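Long-range contacts in geranylgeranyl pyrophosphate synthase (Corynebacterium glutamicum, PDB 3LK5), which probably joins isoprenoid diphosphates head to tail as a magnesium-dependent prenyltransferase of the FPP/GGPP synthase family: residues Y245-R256 with L361-E370; W71-G79 with I231-L242. All coordinates share one frame; numbering follows the deposited sequence. Where two conformers were deposited one is given.

Interaction 1: Y245-R256 with L361-E370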
ATOM      1  N   TYR A 245      24.587  14.269   0.020  1.00 26.37           N
ATOM      2  CA  TYR A 245      25.247  12.972  -0.119  1.00 26.10           C
ATOM      3  C   TYR A 245      24.319  11.921  -0.709  1.00 25.11           C
ATOM      4  O   TYR A 245      24.675  11.210  -1.668  1.00 24.68           O
ATOM      5  CB  TYR A 245      25.799  12.516   1.248  1.00 25.49           C
ATOM      6  CG  TYR A 245      26.240  11.062   1.351  1.00 26.41           C
ATOM      7  CD1 TYR A 245      27.610  10.706   1.269  1.00 24.27           C
ATOM      8  CD2 TYR A 245      25.280  10.034   1.555  1.00 24.05           C
ATOM      9  CE1 TYR A 245      28.002   9.354   1.422  1.00 25.75           C
ATOM     10  CE2 TYR A 245      25.638   8.707   1.671  1.00 25.94           C
ATOM     11  CZ  TYR A 245      27.002   8.364   1.618  1.00 25.53           C
ATOM     12  OH  TYR A 245      27.304   7.029   1.765  1.00 25.48           O
ATOM     13  N   GLY A 246      23.113  11.818  -0.178  1.00 25.14           N
ATOM     14  CA  GLY A 246      22.205  10.765  -0.630  1.00 24.72           C
ATOM     15  C   GLY A 246      21.803  10.986  -2.089  1.00 25.15           C
ATOM     16  O   GLY A 246      21.588  10.018  -2.834  1.00 25.69           O
ATOM     17  N   HIS A 247      21.621  12.246  -2.474  1.00 25.17           N
ATOM     18  CA  HIS A 247      21.212  12.560  -3.851  1.00 28.02           C
ATOM     19  C   HIS A 247      22.325  12.094  -4.829  1.00 25.95           C
ATOM     20  O   HIS A 247      22.051  11.320  -5.766  1.00 25.52           O
ATOM     21  CB  HIS A 247      20.967  14.071  -4.013  1.00 32.26           C
ATOM     22  CG  HIS A 247      20.848  14.537  -5.438  1.00 36.09           C
ATOM     23  ND1 HIS A 247      21.941  14.890  -6.212  1.00 35.81           N
ATOM     24  CD2 HIS A 247      19.754  14.770  -6.209  1.00 35.68           C
ATOM     25  CE1 HIS A 247      21.527  15.278  -7.411  1.00 36.55           C
ATOM     26  NE2 HIS A 247      20.206  15.216  -7.435  1.00 36.76           N
ATOM     27  N   ASP A 248      23.554  12.523  -4.552  1.00 25.05           N
ATOM     28  CA  ASP A 248      24.710  12.196  -5.423  1.00 26.19           C
ATOM     29  C   ASP A 248      25.071  10.711  -5.421  1.00 25.27           C
ATOM     30  O   ASP A 248      25.167  10.083  -6.475  1.00 24.38           O
ATOM     31  CB  ASP A 248      25.922  13.022  -5.038  1.00 27.55           C
ATOM     32  CG  ASP A 248      25.750  14.492  -5.336  1.00 33.70           C
ATOM     33  OD1 ASP A 248      24.727  14.907  -5.930  1.00 31.42           O
ATOM     34  OD2 ASP A 248      26.647  15.250  -4.971  1.00 30.31           O
ATOM     35  N   ILE A 249      25.237  10.133  -4.233  1.00 24.72           N
ATOM     36  CA  ILE A 249      25.548   8.719  -4.149  1.00 23.90           C
ATOM     37  C   ILE A 249      24.376   7.841  -4.658  1.00 23.36           C
ATOM     38  O   ILE A 249      24.601   6.798  -5.272  1.00 23.24           O
ATOM     39  CB  ILE A 249      26.009   8.326  -2.692  1.00 23.56           C
ATOM     40  CG1 ILE A 249      27.195   9.211  -2.232  1.00 23.28           C
ATOM     41  CG2 ILE A 249      26.357   6.806  -2.624  1.00 24.84           C
ATOM     42  CD1 ILE A 249      28.415   9.306  -3.302  1.00 24.24           C
ATOM     43  N   GLY A 250      23.130   8.248  -4.395  1.00 23.72           N
ATOM     44  CA  GLY A 250      21.984   7.440  -4.844  1.00 24.10           C
ATOM     45  C   GLY A 250      21.888   7.364  -6.366  1.00 24.91           C
ATOM     46  O   GLY A 250      21.557   6.289  -6.934  1.00 25.48           O
ATOM     47  N   ILE A 251      22.126   8.505  -7.029  1.00 25.54           N
ATOM     48  CA  ILE A 251      22.125   8.503  -8.508  1.00 26.04           C
ATOM     49  C   ILE A 251      23.295   7.620  -9.000  1.00 25.85           C
ATOM     50  O   ILE A 251      23.102   6.763  -9.867  1.00 25.87           O
ATOM     51  CB  ILE A 251      22.189   9.936  -9.118  1.00 26.97           C
ATOM     52  CG1 ILE A 251      20.858  10.689  -8.846  1.00 26.52           C
ATOM     53  CG2 ILE A 251      22.473   9.890 -10.668  1.00 26.75           C
ATOM     54  CD1 ILE A 251      21.002  12.181  -8.998  1.00 28.34           C
ATOM     55  N   ALA A 252      24.486   7.814  -8.437  1.00 25.88           N
ATOM     56  CA  ALA A 252      25.648   7.002  -8.845  1.00 24.91           C
ATOM     57  C   ALA A 252      25.387   5.515  -8.654  1.00 26.69           C
ATOM     58  O   ALA A 252      25.794   4.681  -9.473  1.00 25.27           O
ATOM     59  CB  ALA A 252      26.910   7.448  -8.077  1.00 24.48           C
ATOM     60  N   PHE A 253      24.721   5.158  -7.537  1.00 26.79           N
ATOM     61  CA  PHE A 253      24.389   3.769  -7.283  1.00 28.50           C
ATOM     62  C   PHE A 253      23.494   3.198  -8.391  1.00 25.87           C
ATOM     63  O   PHE A 253      23.740   2.082  -8.857  1.00 26.13           O
ATOM     64  CB  PHE A 253      23.696   3.665  -5.897  1.00 33.05           C
ATOM     65  CG  PHE A 253      23.020   2.359  -5.635  1.00 44.81           C
ATOM     66  CD1 PHE A 253      23.757   1.248  -5.211  1.00 37.55           C
ATOM     67  CD2 PHE A 253      21.628   2.238  -5.775  1.00 37.47           C
ATOM     68  CE1 PHE A 253      23.123   0.017  -4.921  1.00 45.10           C
ATOM     69  CE2 PHE A 253      20.975   1.001  -5.504  1.00 45.28           C
ATOM     70  CZ  PHE A 253      21.740  -0.105  -5.081  1.00 39.08           C
ATOM     71  N   GLN A 254      22.463   3.934  -8.814  1.00 25.65           N
ATOM     72  CA  GLN A 254      21.592   3.418  -9.880  1.00 26.81           C
ATOM     73  C   GLN A 254      22.382   3.282 -11.189  1.00 26.26           C
ATOM     74  O   GLN A 254      22.205   2.315 -11.931  1.00 26.54           O
ATOM     75  CB  GLN A 254      20.418   4.342 -10.163  1.00 29.24           C
ATOM     76  CG  GLN A 254      19.443   3.679 -11.178  1.00 31.40           C
ATOM     77  CD  GLN A 254      18.968   2.349 -10.687  1.00 32.63           C
ATOM     78  OE1 GLN A 254      18.500   2.254  -9.560  1.00 33.08           O
ATOM     79  NE2 GLN A 254      19.108   1.301 -11.498  1.00 31.77           N
ATOM     80  N   LEU A 255      23.211   4.280 -11.459  1.00 24.41           N
ATOM     81  CA  LEU A 255      24.077   4.192 -12.698  1.00 26.48           C
ATOM     82  C   LEU A 255      24.972   2.964 -12.677  1.00 26.45           C
ATOM     83  O   LEU A 255      25.104   2.275 -13.697  1.00 26.53           O
ATOM     84  CB  LEU A 255      24.897   5.446 -12.895  1.00 25.50           C
ATOM     85  CG  LEU A 255      24.114   6.759 -13.140  1.00 26.00           C
ATOM     86  CD1 LEU A 255      25.131   7.910 -13.202  1.00 26.59           C
ATOM     87  CD2 LEU A 255      23.267   6.696 -14.429  1.00 26.48           C
ATOM     88  N   ARG A 256      25.575   2.677 -11.520  1.00 26.50           N
ATOM     89  CA  ARG A 256      26.392   1.454 -11.377  1.00 27.04           C
ATOM     90  C   ARG A 256      25.531   0.216 -11.605  1.00 27.24           C
ATOM     91  O   ARG A 256      25.962  -0.746 -12.266  1.00 26.28           O
ATOM     92  CB  ARG A 256      27.071   1.367  -9.989  1.00 27.60           C
ATOM     93  CG  ARG A 256      27.866   0.050  -9.743  1.00 36.86           C
ATOM     94  CD  ARG A 256      28.970  -0.192 -10.840  1.00 32.34           C
ATOM     95  NE  ARG A 256      29.977   0.862 -10.754  1.00 36.99           N
ATOM     96  CZ  ARG A 256      30.783   1.261 -11.744  1.00 35.99           C
ATOM     97  NH1 ARG A 256      30.709   0.695 -12.950  1.00 35.55           N
ATOM     98  NH2 ARG A 256      31.653   2.247 -11.510  1.00 36.05           N
ATOM     99  N   LEU A 361      30.168   6.007   6.214  1.00 27.44           N
ATOM    100  CA  LEU A 361      29.390   6.591   5.081  1.00 26.73           C
ATOM    101  C   LEU A 361      30.251   6.666   3.809  1.00 25.94           C
ATOM    102  O   LEU A 361      29.790   6.404   2.714  1.00 26.25           O
ATOM    103  CB  LEU A 361      28.832   7.992   5.428  1.00 26.94           C
ATOM    104  CG  LEU A 361      27.627   7.873   6.390  1.00 27.65           C
ATOM    105  CD1 LEU A 361      27.330   9.199   7.027  1.00 29.09           C
ATOM    106  CD2 LEU A 361      26.343   7.334   5.645  1.00 27.58           C
ATOM    107  N   ARG A 362      31.527   6.968   3.966  1.00 27.70           N
ATOM    108  CA  ARG A 362      32.434   6.936   2.797  1.00 28.67           C
ATOM    109  C   ARG A 362      32.558   5.534   2.229  1.00 28.47           C
ATOM    110  O   ARG A 362      32.452   5.325   1.014  1.00 27.61           O
ATOM    111  CB  ARG A 362      33.820   7.494   3.168  1.00 31.03           C
ATOM    112  CG  ARG A 362      33.803   8.983   3.545  1.00 38.68           C
ATOM    113  CD  ARG A 362      35.228   9.481   3.936  1.00 36.34           C
ATOM    114  NE  ARG A 362      36.190   9.187   2.859  1.00 40.92           N
ATOM    115  CZ  ARG A 362      36.418   9.985   1.812  1.00 38.84           C
ATOM    116  NH1 ARG A 362      35.772  11.148   1.698  1.00 41.51           N
ATOM    117  NH2 ARG A 362      37.301   9.625   0.877  1.00 41.95           N
ATOM    118  N   ALA A 363      32.785   4.566   3.109  1.00 30.82           N
ATOM    119  CA  ALA A 363      32.902   3.170   2.684  1.00 32.19           C
ATOM    120  C   ALA A 363      31.635   2.643   2.018  1.00 31.41           C
ATOM    121  O   ALA A 363      31.712   1.926   1.004  1.00 31.20           O
ATOM    122  CB  ALA A 363      33.306   2.267   3.875  1.00 32.65           C
ATOM    123  N   LEU A 364      30.470   2.985   2.582  1.00 30.58           N
ATOM    124  CA  LEU A 364      29.205   2.572   1.984  1.00 32.93           C
ATOM    125  C   LEU A 364      29.011   3.121   0.579  1.00 31.21           C
ATOM    126  O   LEU A 364      28.512   2.422  -0.304  1.00 30.89           O
ATOM    127  CB  LEU A 364      28.022   3.017   2.836  1.00 36.20           C
ATOM    128  CG  LEU A 364      27.344   2.026   3.752  1.00 51.71           C
ATOM    129  CD1 LEU A 364      26.227   2.773   4.438  1.00 38.89           C
ATOM    130  CD2 LEU A 364      26.772   0.835   2.969  1.00 39.11           C
ATOM    131  N   ALA A 365      29.420   4.367   0.383  1.00 29.68           N
ATOM    132  CA  ALA A 365      29.301   5.029  -0.908  1.00 28.68           C
ATOM    133  C   ALA A 365      30.207   4.337  -1.916  1.00 31.91           C
ATOM    134  O   ALA A 365      29.795   4.050  -3.040  1.00 32.92           O
ATOM    135  CB  ALA A 365      29.705   6.544  -0.780  1.00 26.10           C
ATOM    136  N   ILE A 366      31.434   4.062  -1.495  1.00 33.63           N
ATOM    137  CA  ILE A 366      32.408   3.431  -2.379  1.00 37.78           C
ATOM    138  C   ILE A 366      31.993   2.013  -2.776  1.00 40.01           C
ATOM    139  O   ILE A 366      32.049   1.671  -3.957  1.00 40.03           O
ATOM    140  CB  ILE A 366      33.842   3.571  -1.793  1.00 39.15           C
ATOM    141  CG1 ILE A 366      34.241   5.062  -1.844  1.00 44.48           C
ATOM    142  CG2 ILE A 366      34.819   2.679  -2.544  1.00 45.40           C
ATOM    143  CD1 ILE A 366      35.324   5.502  -0.815  1.00 41.61           C
ATOM    144  N   ARG A 367      31.525   1.218  -1.809  1.00 42.25           N
ATOM    145  CA  ARG A 367      30.914  -0.076  -2.135  0.50 44.08           C
ATOM    146  C   ARG A 367      29.727   0.081  -3.111  1.00 44.77           C
ATOM    147  O   ARG A 367      29.649  -0.673  -4.078  1.00 45.97           O
ATOM    148  CB  ARG A 367      30.475  -0.850  -0.872  0.50 44.92           C
ATOM    149  CG  ARG A 367      31.589  -1.114   0.142  0.50 51.35           C
ATOM    150  CD  ARG A 367      31.379  -2.430   0.910  0.50 46.07           C
ATOM    151  NE  ARG A 367      31.918  -2.391   2.268  0.50 51.14           N
ATOM    152  CZ  ARG A 367      33.185  -2.136   2.578  0.50 46.18           C
ATOM    153  NH1 ARG A 367      34.071  -1.875   1.630  0.50 51.05           N
ATOM    154  NH2 ARG A 367      33.560  -2.127   3.850  0.50 51.05           N
ATOM    155  N   SER A 368      28.821   1.039  -2.858  1.00 44.72           N
ATOM    156  CA  SER A 368      27.606   1.231  -3.675  1.00 45.69           C
ATOM    157  C   SER A 368      27.866   1.614  -5.153  1.00 46.23           C
ATOM    158  O   SER A 368      27.096   1.234  -6.057  1.00 46.67           O
ATOM    159  CB  SER A 368      26.712   2.316  -3.069  1.00 46.84           C
ATOM    160  OG  SER A 368      26.221   1.953  -1.787  1.00 63.74           O
ATOM    161  N   THR A 369      28.922   2.383  -5.381  1.00 45.32           N
ATOM    162  CA  THR A 369      29.126   3.038  -6.669  1.00 46.83           C
ATOM    163  C   THR A 369      30.399   2.559  -7.363  1.00 49.82           C
ATOM    164  O   THR A 369      30.500   2.654  -8.581  1.00 49.39           O
ATOM    165  CB  THR A 369      29.216   4.579  -6.497  1.00 45.16           C
ATOM    166  OG1 THR A 369      30.466   4.905  -5.885  1.00 37.23           O
ATOM    167  CG2 THR A 369      28.099   5.104  -5.612  1.00 39.08           C
ATOM    168  N   GLU A 370      31.352   2.053  -6.564  1.00 53.01           N
ATOM    169  CA  GLU A 370      32.775   1.821  -6.947  1.00 56.40           C
ATOM    170  C   GLU A 370      33.378   2.838  -7.911  1.00 57.95           C
ATOM    171  O   GLU A 370      33.580   4.004  -7.554  1.00 58.99           O
ATOM    172  CB  GLU A 370      32.990   0.394  -7.446  1.00 58.10           C
ATOM    173  CG  GLU A 370      33.161  -0.602  -6.318  1.00 74.39           C
ATOM    174  CD  GLU A 370      32.186  -1.757  -6.427  1.00 60.86           C
ATOM    175  OE1 GLU A 370      31.221  -1.650  -7.240  1.00 74.61           O
ATOM    176  OE2 GLU A 370      32.383  -2.759  -5.688  1.00 74.65           O
TER

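Interaction 2: W71-G79 with I231-L242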
ATOM      1  N   TRP A  71      19.936   4.017   9.916  1.00 22.44           N
ATOM      2  CA  TRP A  71      20.759   3.887  11.107  1.00 23.39           C
ATOM      3  C   TRP A  71      21.971   4.822  11.088  1.00 22.44           C
ATOM      4  O   TRP A  71      22.266   5.468  12.073  1.00 22.39           O
ATOM      5  CB  TRP A  71      21.177   2.410  11.277  1.00 25.23           C
ATOM      6  CG  TRP A  71      22.072   2.116  12.470  1.00 26.82           C
ATOM      7  CD1 TRP A  71      23.319   1.534  12.417  1.00 27.96           C
ATOM      8  CD2 TRP A  71      21.781   2.314  13.860  1.00 26.94           C
ATOM      9  NE1 TRP A  71      23.831   1.404  13.683  1.00 27.23           N
ATOM     10  CE2 TRP A  71      22.911   1.859  14.589  1.00 27.93           C
ATOM     11  CE3 TRP A  71      20.687   2.834  14.564  1.00 27.37           C
ATOM     12  CZ2 TRP A  71      22.986   1.938  15.988  1.00 28.63           C
ATOM     13  CZ3 TRP A  71      20.753   2.909  15.959  1.00 28.29           C
ATOM     14  CH2 TRP A  71      21.908   2.454  16.654  1.00 28.80           C
ATOM     15  N   ALA A  72      22.628   4.910   9.945  1.00 23.44           N
ATOM     16  CA  ALA A  72      23.771   5.813   9.781  1.00 23.36           C
ATOM     17  C   ALA A  72      23.357   7.257   9.954  1.00 23.21           C
ATOM     18  O   ALA A  72      24.110   8.046  10.528  1.00 24.12           O
ATOM     19  CB  ALA A  72      24.397   5.610   8.414  1.00 23.89           C
ATOM     20  N   GLY A  73      22.190   7.624   9.429  1.00 20.90           N
ATOM     21  CA  GLY A  73      21.667   8.993   9.645  1.00 21.98           C
ATOM     22  C   GLY A  73      21.413   9.318  11.103  1.00 22.29           C
ATOM     23  O   GLY A  73      21.726  10.428  11.592  1.00 22.83           O
ATOM     24  N   PHE A  74      20.858   8.350  11.817  1.00 22.34           N
ATOM     25  CA  PHE A  74      20.653   8.484  13.270  1.00 22.53           C
ATOM     26  C   PHE A  74      21.993   8.681  13.982  1.00 23.24           C
ATOM     27  O   PHE A  74      22.135   9.590  14.807  1.00 23.90           O
ATOM     28  CB  PHE A  74      19.920   7.242  13.812  1.00 23.16           C
ATOM     29  CG  PHE A  74      19.731   7.246  15.309  1.00 25.27           C
ATOM     30  CD1 PHE A  74      18.687   7.956  15.890  1.00 24.31           C
ATOM     31  CD2 PHE A  74      20.613   6.530  16.132  1.00 24.37           C
ATOM     32  CE1 PHE A  74      18.510   7.981  17.274  1.00 25.27           C
ATOM     33  CE2 PHE A  74      20.459   6.532  17.511  1.00 25.60           C
ATOM     34  CZ  PHE A  74      19.404   7.277  18.094  1.00 25.62           C
ATOM     35  N   LEU A  75      22.975   7.851  13.650  1.00 23.34           N
ATOM     36  CA  LEU A  75      24.275   7.941  14.311  1.00 24.56           C
ATOM     37  C   LEU A  75      24.990   9.261  13.949  1.00 25.91           C
ATOM     38  O   LEU A  75      25.621   9.871  14.803  1.00 27.55           O
ATOM     39  CB  LEU A  75      25.166   6.757  13.945  1.00 25.93           C
ATOM     40  CG  LEU A  75      24.698   5.378  14.438  1.00 29.59           C
ATOM     41  CD1 LEU A  75      25.669   4.331  13.928  1.00 28.09           C
ATOM     42  CD2 LEU A  75      24.568   5.334  15.971  1.00 27.79           C
ATOM     43  N   ALA A  76      24.896   9.675  12.692  1.00 25.62           N
ATOM     44  CA  ALA A  76      25.488  10.946  12.255  1.00 27.48           C
ATOM     45  C   ALA A  76      24.954  12.156  13.053  1.00 30.15           C
ATOM     46  O   ALA A  76      25.729  13.072  13.385  1.00 30.47           O
ATOM     47  CB  ALA A  76      25.307  11.150  10.736  1.00 27.34           C
ATOM     48  N   ALA A  77      23.660  12.143  13.378  1.00 30.97           N
ATOM     49  CA  ALA A  77      22.996  13.237  14.095  1.00 34.27           C
ATOM     50  C   ALA A  77      23.093  13.102  15.592  1.00 38.66           C
ATOM     51  O   ALA A  77      22.947  14.064  16.329  1.00 38.58           O
ATOM     52  CB  ALA A  77      21.523  13.282  13.719  1.00 34.00           C
ATOM     53  N   GLN A  78      23.258  11.877  16.057  1.00 43.33           N
ATOM     54  CA  GLN A  78      23.111  11.624  17.480  1.00 46.23           C
ATOM     55  C   GLN A  78      24.435  12.013  18.096  1.00 50.58           C
ATOM     56  O   GLN A  78      24.504  12.296  19.288  1.00 52.25           O
ATOM     57  CB  GLN A  78      22.754  10.162  17.739  1.00 44.32           C
ATOM     58  CG  GLN A  78      22.045   9.952  19.055  1.00 54.81           C
ATOM     59  CD  GLN A  78      22.574   8.765  19.824  1.00 42.96           C
ATOM     60  OE1 GLN A  78      21.988   8.358  20.822  1.00 55.13           O
ATOM     61  NE2 GLN A  78      23.696   8.203  19.371  1.00 54.88           N
ATOM     62  N   GLY A  79      25.473  12.057  17.262  1.00 53.00           N
ATOM     63  CA  GLY A  79      26.826  12.477  17.675  1.00 55.76           C
ATOM     64  C   GLY A  79      27.398  11.649  18.824  1.00 58.75           C
ATOM     65  O   GLY A  79      27.033  10.471  19.013  1.00 57.71           O
ATOM     66  N   ILE A 231      14.915  11.324  13.434  1.00 23.08           N
ATOM     67  CA  ILE A 231      14.624  10.577  14.695  1.00 23.75           C
ATOM     68  C   ILE A 231      15.555  11.073  15.815  1.00 23.51           C
ATOM     69  O   ILE A 231      15.111  11.281  16.966  1.00 23.15           O
ATOM     70  CB  ILE A 231      14.728   9.065  14.485  1.00 23.88           C
ATOM     71  CG1 ILE A 231      13.587   8.604  13.571  1.00 25.26           C
ATOM     72  CG2 ILE A 231      14.672   8.270  15.862  1.00 23.69           C
ATOM     73  CD1 ILE A 231      13.765   7.179  13.017  1.00 25.86           C
ATOM     74  N   ALA A 232      16.813  11.334  15.442  1.00 22.84           N
ATOM     75  CA  ALA A 232      17.853  11.793  16.388  1.00 26.00           C
ATOM     76  C   ALA A 232      17.791  13.288  16.667  1.00 27.30           C
ATOM     77  O   ALA A 232      18.501  13.775  17.542  1.00 28.46           O
ATOM     78  CB  ALA A 232      19.251  11.418  15.868  1.00 25.87           C
ATOM     79  N   GLY A 233      16.926  14.015  15.969  1.00 26.11           N
ATOM     80  CA  GLY A 233      16.767  15.450  16.244  1.00 25.66           C
ATOM     81  C   GLY A 233      17.872  16.240  15.567  1.00 26.06           C
ATOM     82  O   GLY A 233      18.234  17.334  16.027  1.00 26.17           O
ATOM     83  N   GLY A 234      18.386  15.710  14.455  1.00 24.99           N
ATOM     84  CA  GLY A 234      19.492  16.330  13.679  1.00 26.13           C
ATOM     85  C   GLY A 234      19.167  17.740  13.176  1.00 26.24           C
ATOM     86  O   GLY A 234      17.999  18.070  12.862  1.00 25.74           O
ATOM     87  N   SER A 235      20.198  18.585  13.142  1.00 26.14           N
ATOM     88  CA  SER A 235      20.031  19.973  12.736  1.00 27.04           C
ATOM     89  C   SER A 235      19.713  20.073  11.242  1.00 27.89           C
ATOM     90  O   SER A 235      19.938  19.124  10.486  1.00 26.81           O
ATOM     91  CB  SER A 235      21.324  20.758  13.022  1.00 25.43           C
ATOM     92  OG  SER A 235      22.328  20.332  12.112  1.00 25.73           O
ATOM     93  N   PRO A 236      19.188  21.231  10.807  1.00 29.06           N
ATOM     94  CA  PRO A 236      18.954  21.412   9.366  1.00 28.32           C
ATOM     95  C   PRO A 236      20.246  21.363   8.550  1.00 26.66           C
ATOM     96  O   PRO A 236      20.215  20.893   7.424  1.00 26.57           O
ATOM     97  CB  PRO A 236      18.336  22.803   9.286  1.00 28.58           C
ATOM     98  CG  PRO A 236      17.650  22.962  10.602  1.00 28.18           C
ATOM     99  CD  PRO A 236      18.566  22.310  11.604  1.00 29.01           C
ATOM    100  N   GLN A 237      21.368  21.787   9.136  1.00 26.23           N
ATOM    101  CA  GLN A 237      22.672  21.750   8.461  1.00 25.59           C
ATOM    102  C   GLN A 237      23.166  20.344   8.232  1.00 24.87           C
ATOM    103  O   GLN A 237      23.674  20.010   7.166  1.00 23.92           O
ATOM    104  CB  GLN A 237      23.726  22.556   9.260  1.00 27.19           C
ATOM    105  CG  GLN A 237      23.318  24.017   9.432  1.00 36.78           C
ATOM    106  CD  GLN A 237      22.074  24.218  10.336  1.00 30.59           C
ATOM    107  OE1 GLN A 237      21.977  23.654  11.434  1.00 35.35           O
ATOM    108  NE2 GLN A 237      21.133  25.055   9.870  1.00 36.65           N
ATOM    109  N   LEU A 238      23.011  19.507   9.247  1.00 26.04           N
ATOM    110  CA  LEU A 238      23.409  18.121   9.136  1.00 27.07           C
ATOM    111  C   LEU A 238      22.498  17.393   8.143  1.00 25.63           C
ATOM    112  O   LEU A 238      22.971  16.695   7.260  1.00 25.39           O
ATOM    113  CB  LEU A 238      23.364  17.429  10.510  1.00 28.62           C
ATOM    114  CG  LEU A 238      23.541  15.914  10.280  1.00 35.83           C
ATOM    115  CD1 LEU A 238      25.013  15.569  10.135  1.00 29.22           C
ATOM    116  CD2 LEU A 238      22.944  15.147  11.378  1.00 30.08           C
ATOM    117  N   ILE A 239      21.191  17.589   8.275  1.00 24.16           N
ATOM    118  CA  ILE A 239      20.249  16.968   7.344  1.00 24.93           C
ATOM    119  C   ILE A 239      20.550  17.402   5.892  1.00 25.10           C
ATOM    120  O   ILE A 239      20.459  16.605   4.950  1.00 24.74           O
ATOM    121  CB  ILE A 239      18.781  17.300   7.745  1.00 24.36           C
ATOM    122  CG1 ILE A 239      18.412  16.504   9.011  1.00 25.10           C
ATOM    123  CG2 ILE A 239      17.829  16.934   6.602  1.00 24.62           C
ATOM    124  CD1 ILE A 239      16.995  16.822   9.616  1.00 25.21           C
ATOM    125  N   ASP A 240      20.892  18.678   5.707  1.00 25.35           N
ATOM    126  CA  ASP A 240      21.206  19.153   4.353  1.00 25.80           C
ATOM    127  C   ASP A 240      22.406  18.421   3.744  1.00 25.24           C
ATOM    128  O   ASP A 240      22.379  17.997   2.561  1.00 25.43           O
ATOM    129  CB  ASP A 240      21.454  20.676   4.368  1.00 27.09           C
ATOM    130  CG  ASP A 240      21.226  21.291   3.021  1.00 33.61           C
ATOM    131  OD1 ASP A 240      22.215  21.698   2.382  1.00 28.13           O
ATOM    132  OD2 ASP A 240      20.060  21.324   2.573  1.00 27.34           O
ATOM    133  N   ALA A 241      23.464  18.267   4.541  1.00 25.53           N
ATOM    134  CA  ALA A 241      24.660  17.553   4.073  1.00 25.72           C
ATOM    135  C   ALA A 241      24.365  16.106   3.717  1.00 24.96           C
ATOM    136  O   ALA A 241      24.826  15.617   2.678  1.00 23.76           O
ATOM    137  CB  ALA A 241      25.767  17.631   5.085  1.00 26.96           C
ATOM    138  N   LEU A 242      23.585  15.417   4.581  1.00 24.87           N
ATOM    139  CA  LEU A 242      23.187  14.030   4.324  1.00 23.79           C
ATOM    140  C   LEU A 242      22.311  13.862   3.075  1.00 23.69           C
ATOM    141  O   LEU A 242      22.461  12.888   2.286  1.00 23.25           O
ATOM    142  CB  LEU A 242      22.445  13.478   5.559  1.00 24.07           C
ATOM    143  CG  LEU A 242      23.289  13.433   6.838  1.00 27.33           C
ATOM    144  CD1 LEU A 242      22.423  12.861   8.013  1.00 24.34           C
ATOM    145  CD2 LEU A 242      24.589  12.628   6.660  1.00 25.12           C
TER

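Interaction 1: Y245-R256 with L361-E370
Thr369, Tyr245 and Arg256 bury more surface than any other residues where the C-terminal helix runs beside residues 245-256, and they illustrate how two roughly parallel helices, their axes 27° apart, can be pinned at both ends of an apolar seam. At one end the Tyr245 hydroxyl donates to Leu361 O (2.7 Å); the helical N-H of Ala365 reaches the same oxygen from the opposite face of its plane. With CG anti to the backbone N (chi1 167°), the phenol extends toward the other helix, and Ile249 CG1 sits over the centre of one ring face. Ile249 CG2 packs on Ala365 CB, and Thr369 CG2, at the last turn of the C-terminal helix, lies 3.6 Å from Ala252 CB and also touches Ile249 CG2. At the far end Arg256, its chain bent at chi2 and chi3, meets Thr369 O side-on, with NE at 2.9 Å and NH2 at 3.2 Å from that one oxygen. The acceptor is in the guanidinium plane. NH1 of Arg256 forms a salt bridge with Glu334, while the Thr369 hydroxyl is hydrogen-bonded to Thr341. In this all-helical prenyl synthase fold, helix 205-231 packs against Tyr245, Ile249 and Phe253, helix 329-347 against Leu255 and Arg256, and helix 65-78 against Leu361 and Leu364.

Interaction 2: W71-G79 with I231-L242
Ala77 meets Ala232, Gly234 and Leu238 where the end of helix 65-78 rests against the turn that links helices 205-231 and 236-263 in the all-alpha prenyl synthase fold. The turn is built from two classical signals: a Schellman motif ends helix 205-231 at Gly233, and Ser235 then N-caps helix 236-263 by accepting from Leu238 N. The contact shows how small residues let a helix end approach a turn closely. Packing is tightest round the Ala77 methyl, against which Leu238 inserts a branch, and which lies 3.6 Å from Ala232 CB and 3.7 Å from Gly234 CA. Because Gly234 has no side chain, the backbone of the turn itself can come up to that methyl. Next to it, Phe74 extends from its helix with CG anti to the backbone N (chi1 177°), and its CD1 approaches Ala232 CB at 3.5 Å; Ile231 CG2 stands slightly farther from the same ring atom. Gln78 CB lies over the rim of one face of this ring, and the amide oxygen of Gln78 accepts from Ser83 N.

The packing is looser toward Leu242, whose CD1 comes no closer than 4.3 Å to Gly73 CA and Ala76 CB. The short helical segments approach no closer than 10.5 Å axis to axis. Gly233, Pro236 and Gln237, on the turn and the start of the next helix, are exposed in the assembly. The tight side, by contrast, has its closest pair in Leu238 CD2 and Ala77 CB, only 3.3 Å apart and tighter than ordinary carbon contact.

Overall arrangement
Helix 236-263 serves both contacts in series: its first turns enter interaction 2 and its continuation enters interaction 1, their centres about 18 Å apart. The two also touch directly, because Leu361 CD2 of the C-terminal helix lies 3.8 Å from Ala72 CB on helix 65-78. Three helices are thereby joined, each to the other two. Interaction 2 lies away from the annotated sites, its centre about 20 Å from the centre of the chain, whereas the centre of interaction 1 is about 11 Å from it. There the Phe253 side chain is about 12 Å from that of Asp108, a magnesium-binding residue, although no magnesium is bound to this chain here, and about 6 Å from a glycerol probably from the crystallisation liquor.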